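Local structure of mandelate racemase / muconate lactonizing enzyme family protein (Agrobacterium tumefaciens, 4DXK) at residues Lys172-Asp177 and Met214-Ser219; Trp240-Ile245 and Pro263-Glu268. The protein belongs to the mandelate racemase branch of the enolase superfamily and probably acts as a lyase or racemase at a metal-dependent barrel site. All coordinates share one frame; numbering follows the deposited sequence. Where two conformers were deposited one is given.

Interaction 1. Residues Lys172-Asp177 and Met214-Ser219; sequences KIWPFD and MVEFHS. With NA (sodium ion), chain C; PO4 (phosphate ion), chain B.
Lys172 and Glu216 lead their side chains from neighbouring parallel strands of the barrel toward one sodium-phosphate site, and Met214 CB lies against the lysine methylenes, 3.7 Å from Lys172 CG. With CG anti to the backbone N (chi1 -174°) and a bend further out at chi3, the lysine reaches phosphate, where NZ donates to O1 over 2.7 Å; NZ also pairs with Glu242 and bonds to Tyr118. Glu216 CB and CG pass beside the Trp174 ring, Trp174 CE3 being 3.8 Å from Glu216 CB. Its carboxylate is split between two tasks: OE2 binds sodium at 2.2 Å, while OE1 takes a proton from a sodium-bound water and the backbone N-H of His218, the latter on the anti side and tilted well out of the carboxylate plane. Two backbone bonds hold the strands in step, Ile173 N to Met214 O and Glu216 N to Ile173 O, the latter 2.9 Å and practically straight. Past the strand ends, His218 sets its CE1 edge against the face of Trp174 in an edge-to-face pair, ring planes 63° apart. Its ND1-H meets the syn lone pair of Asp177 OD2 at 2.6 Å, nearly in the imidazole plane, whereas NE2 makes a weak 3.3 Å bond to phosphate O4. Phe176 and Phe217 point the same way, their rings oblique to each other, and Val215 CG1 touches both. With OE2 on sodium and OE1 held by an N-H and a water, the Glu216 carboxylate is probably fixed in its rotation, and the cation probably draws electron density from OE2.

Interaction 2. Residues Trp240-Ile245 and Pro263-Glu268; sequences WHEDPI and PISASE. With NA (sodium ion), chain C.
Ser265 packs against Trp240 and Glu242, and this is the dense part of the contact. Its CB sits over the face of the Trp240 five-membered ring, 3.5 Å from the centroid, a CH-pi contact. Trp240 CG lies between its own backbone N and carbonyl carbon (chi1 78°), which folds the indole back across the serine; Ser265 OG meets Glu242 CG at 3.5 Å. The parallel strands are joined by His241 N to Pro263 O, Ser265 N to His241 O and Asp243 N to Ser265 O. On the face that carries His241 and Ile264, Pro244 CD and Ile264 CG2 meet more loosely at 4.3 Å, with Tyr256 of helix 253-259 against both residues.

Toward the metal, direct packing gives way to water. Asp243 OD1 accepts a 2.6 Å bond from OG of Ser267, the residue that follows a cis peptide bond, on the syn side and tilted from the carboxylate plane. Asp243 OD2 instead takes protons from two waters, one bound to sodium and one that also bridges Glu242 OE2 and the backbone N of Glu268. Glu242 OE2 and Glu268 OE1 each bind sodium at 2.3 Å, their carboxylate planes 70° apart. The second oxygens have other partners: Glu242 OE1 receives Trp240 NE1 at 3.0 Å and pairs with Lys172, and Glu268 OE2 bonds to a sodium-bound water and to Tyr71 of a neighbouring subunit. Glu242 OE2 and Glu268 OE1 are 3.3 Å apart and not hydrogen-bonded, a closeness that the shared sodium probably offsets; enolase-superfamily relatives usually hold magnesium at this position.

How the interactions relate
From the N terminus, strand 170-173 ends within Lys172-Asp177, and the chain passes through helices 177-183 and 190-207 before Met214-Ser219 returns beside it, closing interaction 1. Helix 223-232 then leads to Trp240-Ile245, and helix 253-259 carries the chain to Pro263-Glu268, closing interaction 2. The two loops follow in series and neither nest nor cross. Strands 212-216 and 240-242 are neighbours, so both contacts belong to one continuous parallel wall of the TIM barrel, joined by Val215 O to Glu242 N and by Met214 against Trp240. Interaction 1 brings one carboxylate to the sodium and interaction 2 brings two, completing its protein ligands, with two waters common to both.

Interaction 1. Residues Lys172-Asp177 and Met214-Ser219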
loop_
_atom_site.group_PDB
_atom_site.type_symbol
_atom_site.label_atom_id
_atom_site.label_comp_id
_atom_site.label_asym_id
_atom_site.label_seq_id
_atom_site.Cartn_x
_atom_site.Cartn_y
_atom_site.Cartn_z
ATOM N N LYS A 172 -30.981 5.187 20.661
ATOM C CA LYS A 172 -30.705 4.729 19.307
ATOM C C LYS A 172 -31.996 4.706 18.503
ATOM O O LYS A 172 -33.014 4.202 18.976
ATOM C CB LYS A 172 -30.050 3.344 19.320
ATOM C CG LYS A 172 -29.612 2.864 17.937
ATOM C CD LYS A 172 -28.565 1.739 18.018
ATOM C CE LYS A 172 -29.205 0.391 18.291
ATOM N NZ LYS A 172 -28.165 -0.671 18.420
ATOM N N ILE A 173 -31.945 5.267 17.294
ATOM C CA ILE A 173 -33.114 5.348 16.423
ATOM C C ILE A 173 -32.756 4.878 15.015
ATOM O O ILE A 173 -31.580 4.850 14.639
ATOM C CB ILE A 173 -33.694 6.784 16.385
ATOM C CG1 ILE A 173 -32.663 7.786 15.857
ATOM C CG2 ILE A 173 -34.178 7.197 17.772
ATOM C CD1 ILE A 173 -33.229 9.184 15.637
ATOM N N TRP A 174 -33.766 4.480 14.249
ATOM C CA TRP A 174 -33.559 4.012 12.879
ATOM C C TRP A 174 -34.580 4.610 11.908
ATOM O O TRP A 174 -35.394 3.890 11.327
ATOM C CB TRP A 174 -33.547 2.476 12.795
ATOM C CG TRP A 174 -34.624 1.751 13.558
ATOM C CD1 TRP A 174 -35.841 1.350 13.087
ATOM C CD2 TRP A 174 -34.546 1.291 14.910
ATOM N NE1 TRP A 174 -36.534 0.689 14.073
ATOM C CE2 TRP A 174 -35.760 0.639 15.203
ATOM C CE3 TRP A 174 -33.571 1.379 15.906
ATOM C CZ2 TRP A 174 -36.027 0.081 16.453
ATOM C CZ3 TRP A 174 -33.833 0.819 17.143
ATOM C CH2 TRP A 174 -35.051 0.182 17.406
ATOM N N PRO A 175 -34.533 5.939 11.718
ATOM C CA PRO A 175 -35.560 6.608 10.921
ATOM C C PRO A 175 -35.362 6.481 9.409
ATOM O O PRO A 175 -36.214 6.981 8.675
ATOM C CB PRO A 175 -35.433 8.072 11.358
ATOM C CG PRO A 175 -33.995 8.226 11.700
ATOM C CD PRO A 175 -33.564 6.898 12.283
ATOM N N PHE A 176 -34.297 5.826 8.952
ATOM C CA PHE A 176 -34.055 5.685 7.516
ATOM C C PHE A 176 -34.557 4.352 6.958
ATOM O O PHE A 176 -34.498 4.128 5.743
ATOM C CB PHE A 176 -32.559 5.840 7.208
ATOM C CG PHE A 176 -32.007 7.191 7.568
ATOM C CD1 PHE A 176 -32.084 8.245 6.670
ATOM C CD2 PHE A 176 -31.442 7.419 8.815
ATOM C CE1 PHE A 176 -31.594 9.504 7.007
ATOM C CE2 PHE A 176 -30.950 8.673 9.155
ATOM C CZ PHE A 176 -31.026 9.711 8.255
ATOM N N ASP A 177 -35.043 3.466 7.824
ATOM C CA ASP A 177 -35.403 2.120 7.379
ATOM C C ASP A 177 -36.569 2.129 6.388
ATOM O O ASP A 177 -36.589 1.354 5.436
ATOM C CB ASP A 177 -35.749 1.213 8.559
ATOM C CG ASP A 177 -34.529 0.777 9.362
ATOM O OD1 ASP A 177 -33.453 1.402 9.270
ATOM O OD2 ASP A 177 -34.672 -0.202 10.124
ATOM N N MET A 214 -27.492 7.588 18.788
ATOM C CA MET A 214 -26.968 6.518 17.952
ATOM C C MET A 214 -27.905 6.310 16.775
ATOM O O MET A 214 -29.126 6.405 16.929
ATOM C CB MET A 214 -26.887 5.229 18.759
ATOM C CG MET A 214 -25.881 5.294 19.886
ATOM S SD MET A 214 -26.489 4.437 21.333
ATOM C CE MET A 214 -25.118 4.699 22.457
ATOM N N VAL A 215 -27.345 6.030 15.600
ATOM C CA VAL A 215 -28.164 5.779 14.428
ATOM C C VAL A 215 -27.957 4.351 13.981
ATOM O O VAL A 215 -26.823 3.911 13.748
ATOM C CB VAL A 215 -27.813 6.717 13.284
ATOM C CG1 VAL A 215 -28.836 6.561 12.169
ATOM C CG2 VAL A 215 -27.771 8.158 13.773
ATOM N N GLU A 216 -29.062 3.639 13.878
ATOM C CA GLU A 216 -29.094 2.274 13.398
ATOM C C GLU A 216 -29.565 2.280 11.948
ATOM O O GLU A 216 -30.562 2.933 11.639
ATOM C CB GLU A 216 -30.114 1.513 14.240
ATOM C CG GLU A 216 -30.515 0.211 13.657
ATOM C CD GLU A 216 -29.423 -0.787 13.830
ATOM O OE1 GLU A 216 -28.602 -0.949 12.901
ATOM O OE2 GLU A 216 -29.369 -1.374 14.927
ATOM N N PHE A 217 -28.872 1.555 11.071
ATOM C CA PHE A 217 -29.273 1.434 9.666
ATOM C C PHE A 217 -29.669 0.024 9.249
ATOM O O PHE A 217 -30.132 -0.184 8.128
ATOM C CB PHE A 217 -28.156 1.922 8.744
ATOM C CG PHE A 217 -27.864 3.387 8.866
ATOM C CD1 PHE A 217 -28.694 4.324 8.260
ATOM C CD2 PHE A 217 -26.763 3.839 9.590
ATOM C CE1 PHE A 217 -28.420 5.675 8.353
ATOM C CE2 PHE A 217 -26.493 5.196 9.690
ATOM C CZ PHE A 217 -27.319 6.113 9.062
ATOM N N HIS A 218 -29.440 -0.942 10.132
ATOM C CA HIS A 218 -29.826 -2.335 9.891
ATOM C C HIS A 218 -29.287 -2.908 8.579
ATOM O O HIS A 218 -29.909 -3.778 7.976
ATOM C CB HIS A 218 -31.348 -2.479 9.943
ATOM C CG HIS A 218 -31.915 -2.340 11.322
ATOM N ND1 HIS A 218 -32.967 -1.498 11.613
ATOM C CD2 HIS A 218 -31.577 -2.940 12.486
ATOM C CE1 HIS A 218 -33.262 -1.595 12.899
ATOM N NE2 HIS A 218 -32.432 -2.462 13.451
ATOM N N SER A 219 -28.122 -2.427 8.148
ATOM C CA SER A 219 -27.460 -2.914 6.929
ATOM C C SER A 219 -28.317 -2.809 5.675
ATOM O O SER A 219 -28.154 -3.599 4.746
ATOM C CB SER A 219 -26.959 -4.353 7.100
ATOM O OG SER A 219 -25.855 -4.355 7.992
HETATM NA NA NA C . -28.390 -3.165 15.642
HETATM P P PO4 B . -30.855 -2.989 17.673
HETATM O O1 PO4 B . -29.350 -2.943 17.463
HETATM O O2 PO4 B . -31.357 -4.407 17.531
HETATM O O3 PO4 B . -31.265 -2.505 19.037
HETATM O O4 PO4 B . -31.529 -2.121 16.628
HETATM O O HOH W 1 -32.420 3.934 9.899
HETATM O O HOH W 2 -31.693 2.032 7.224
HETATM O O HOH W 3 -27.819 -3.384 13.397
HETATM O O HOH W 4 -30.328 -4.410 15.144
#

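Interaction 2. Residues Trp240-Ile245 and Pro263-Glu268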
loop_
_atom_site.group_PDB
_atom_site.type_symbol
_atom_site.label_atom_id
_atom_site.label_comp_id
_atom_site.label_asym_id
_atom_site.label_seq_id
_atom_site.Cartn_x
_atom_site.Cartn_y
_atom_site.Cartn_z
ATOM N N TRP A 240 -22.821 7.330 16.817
ATOM C CA TRP A 240 -22.294 6.266 15.969
ATOM C C TRP A 240 -23.261 5.963 14.844
ATOM O O TRP A 240 -24.449 6.285 14.946
ATOM C CB TRP A 240 -21.903 5.028 16.788
ATOM C CG TRP A 240 -22.963 4.055 17.275
ATOM C CD1 TRP A 240 -24.046 3.551 16.592
ATOM C CD2 TRP A 240 -22.951 3.393 18.545
ATOM N NE1 TRP A 240 -24.709 2.623 17.376
ATOM C CE2 TRP A 240 -24.045 2.505 18.571
ATOM C CE3 TRP A 240 -22.121 3.473 19.667
ATOM C CZ2 TRP A 240 -24.338 1.714 19.691
ATOM C CZ3 TRP A 240 -22.397 2.668 20.758
ATOM C CH2 TRP A 240 -23.498 1.807 20.764
ATOM N N HIS A 241 -22.744 5.371 13.771
ATOM C CA HIS A 241 -23.545 4.954 12.624
ATOM C C HIS A 241 -23.401 3.455 12.505
ATOM O O HIS A 241 -22.341 2.943 12.110
ATOM C CB HIS A 241 -23.082 5.650 11.343
ATOM C CG HIS A 241 -23.383 7.117 11.320
ATOM N ND1 HIS A 241 -22.973 7.946 10.296
ATOM C CD2 HIS A 241 -24.054 7.906 12.192
ATOM C CE1 HIS A 241 -23.374 9.182 10.542
ATOM N NE2 HIS A 241 -24.027 9.186 11.691
ATOM N N GLU A 242 -24.461 2.749 12.882
ATOM C CA GLU A 242 -24.414 1.302 13.049
ATOM C C GLU A 242 -24.900 0.585 11.801
ATOM O O GLU A 242 -25.980 0.885 11.270
ATOM C CB GLU A 242 -25.268 0.912 14.254
ATOM C CG GLU A 242 -25.261 -0.575 14.596
ATOM C CD GLU A 242 -25.993 -0.862 15.894
ATOM O OE1 GLU A 242 -26.166 0.063 16.714
ATOM O OE2 GLU A 242 -26.427 -2.018 16.100
ATOM N N ASP A 243 -24.100 -0.372 11.341
ATOM C CA ASP A 243 -24.433 -1.192 10.178
ATOM C C ASP A 243 -24.948 -0.352 9.005
ATOM O O ASP A 243 -26.034 -0.596 8.482
ATOM C CB ASP A 243 -25.414 -2.295 10.585
ATOM C CG ASP A 243 -24.768 -3.338 11.466
ATOM O OD1 ASP A 243 -23.556 -3.538 11.319
ATOM O OD2 ASP A 243 -25.458 -3.952 12.300
ATOM N N PRO A 244 -24.147 0.632 8.567
ATOM C CA PRO A 244 -24.616 1.511 7.490
ATOM C C PRO A 244 -24.794 0.802 6.151
ATOM O O PRO A 244 -25.588 1.260 5.321
ATOM C CB PRO A 244 -23.503 2.554 7.387
ATOM C CG PRO A 244 -22.276 1.854 7.929
ATOM C CD PRO A 244 -22.805 1.017 9.048
ATOM N N ILE A 245 -24.040 -0.277 5.946
ATOM C CA ILE A 245 -24.112 -1.110 4.752
ATOM C C ILE A 245 -24.063 -2.566 5.206
ATOM O O ILE A 245 -23.828 -2.842 6.377
ATOM C CB ILE A 245 -22.960 -0.821 3.748
ATOM C CG1 ILE A 245 -21.596 -1.152 4.374
ATOM C CG2 ILE A 245 -23.012 0.625 3.226
ATOM C CD1 ILE A 245 -20.453 -1.137 3.361
ATOM N N PRO A 263 -18.250 7.616 14.039
ATOM C CA PRO A 263 -17.617 6.310 13.851
ATOM C C PRO A 263 -18.629 5.260 13.425
ATOM O O PRO A 263 -19.823 5.333 13.768
ATOM C CB PRO A 263 -17.072 5.972 15.245
ATOM C CG PRO A 263 -17.883 6.802 16.187
ATOM C CD PRO A 263 -18.171 8.074 15.436
ATOM N N ILE A 264 -18.138 4.278 12.678
ATOM C CA ILE A 264 -18.926 3.116 12.316
ATOM C C ILE A 264 -19.089 2.219 13.531
ATOM O O ILE A 264 -18.110 1.892 14.214
ATOM C CB ILE A 264 -18.210 2.314 11.217
ATOM C CG1 ILE A 264 -18.074 3.156 9.949
ATOM C CG2 ILE A 264 -18.942 1.011 10.914
ATOM C CD1 ILE A 264 -17.126 2.557 8.932
ATOM N N SER A 265 -20.317 1.804 13.788
ATOM C CA SER A 265 -20.599 0.767 14.756
ATOM C C SER A 265 -20.854 -0.518 13.966
ATOM O O SER A 265 -21.764 -0.573 13.132
ATOM C CB SER A 265 -21.826 1.189 15.559
ATOM O OG SER A 265 -22.356 0.162 16.338
ATOM N N ALA A 266 -20.025 -1.532 14.185
ATOM C CA ALA A 266 -20.073 -2.764 13.404
ATOM C C ALA A 266 -19.484 -3.892 14.240
ATOM O O ALA A 266 -18.472 -3.668 14.914
ATOM C CB ALA A 266 -19.264 -2.605 12.118
ATOM N N SER A 267 -20.089 -5.085 14.246
ATOM C CA SER A 267 -21.453 -5.349 13.783
ATOM C C SER A 267 -21.989 -6.578 14.506
ATOM O O SER A 267 -21.336 -7.628 14.521
ATOM C CB SER A 267 -21.522 -5.628 12.283
ATOM O OG SER A 267 -22.854 -5.977 11.916
ATOM N N GLU A 268 -23.203 -6.466 15.038
ATOM C CA GLU A 268 -23.920 -7.605 15.602
ATOM C C GLU A 268 -24.092 -8.735 14.581
ATOM O O GLU A 268 -24.329 -9.886 14.957
ATOM C CB GLU A 268 -25.292 -7.149 16.108
ATOM C CG GLU A 268 -26.243 -6.727 14.982
ATOM C CD GLU A 268 -27.498 -6.013 15.451
ATOM O OE1 GLU A 268 -27.397 -5.162 16.351
ATOM O OE2 GLU A 268 -28.591 -6.299 14.907
HETATM NA NA NA C . -28.390 -3.165 15.642
HETATM O O HOH W 5 -24.280 -3.875 14.800
HETATM O O HOH W 3 -27.819 -3.384 13.397
HETATM O O HOH W 4 -30.328 -4.410 15.144
#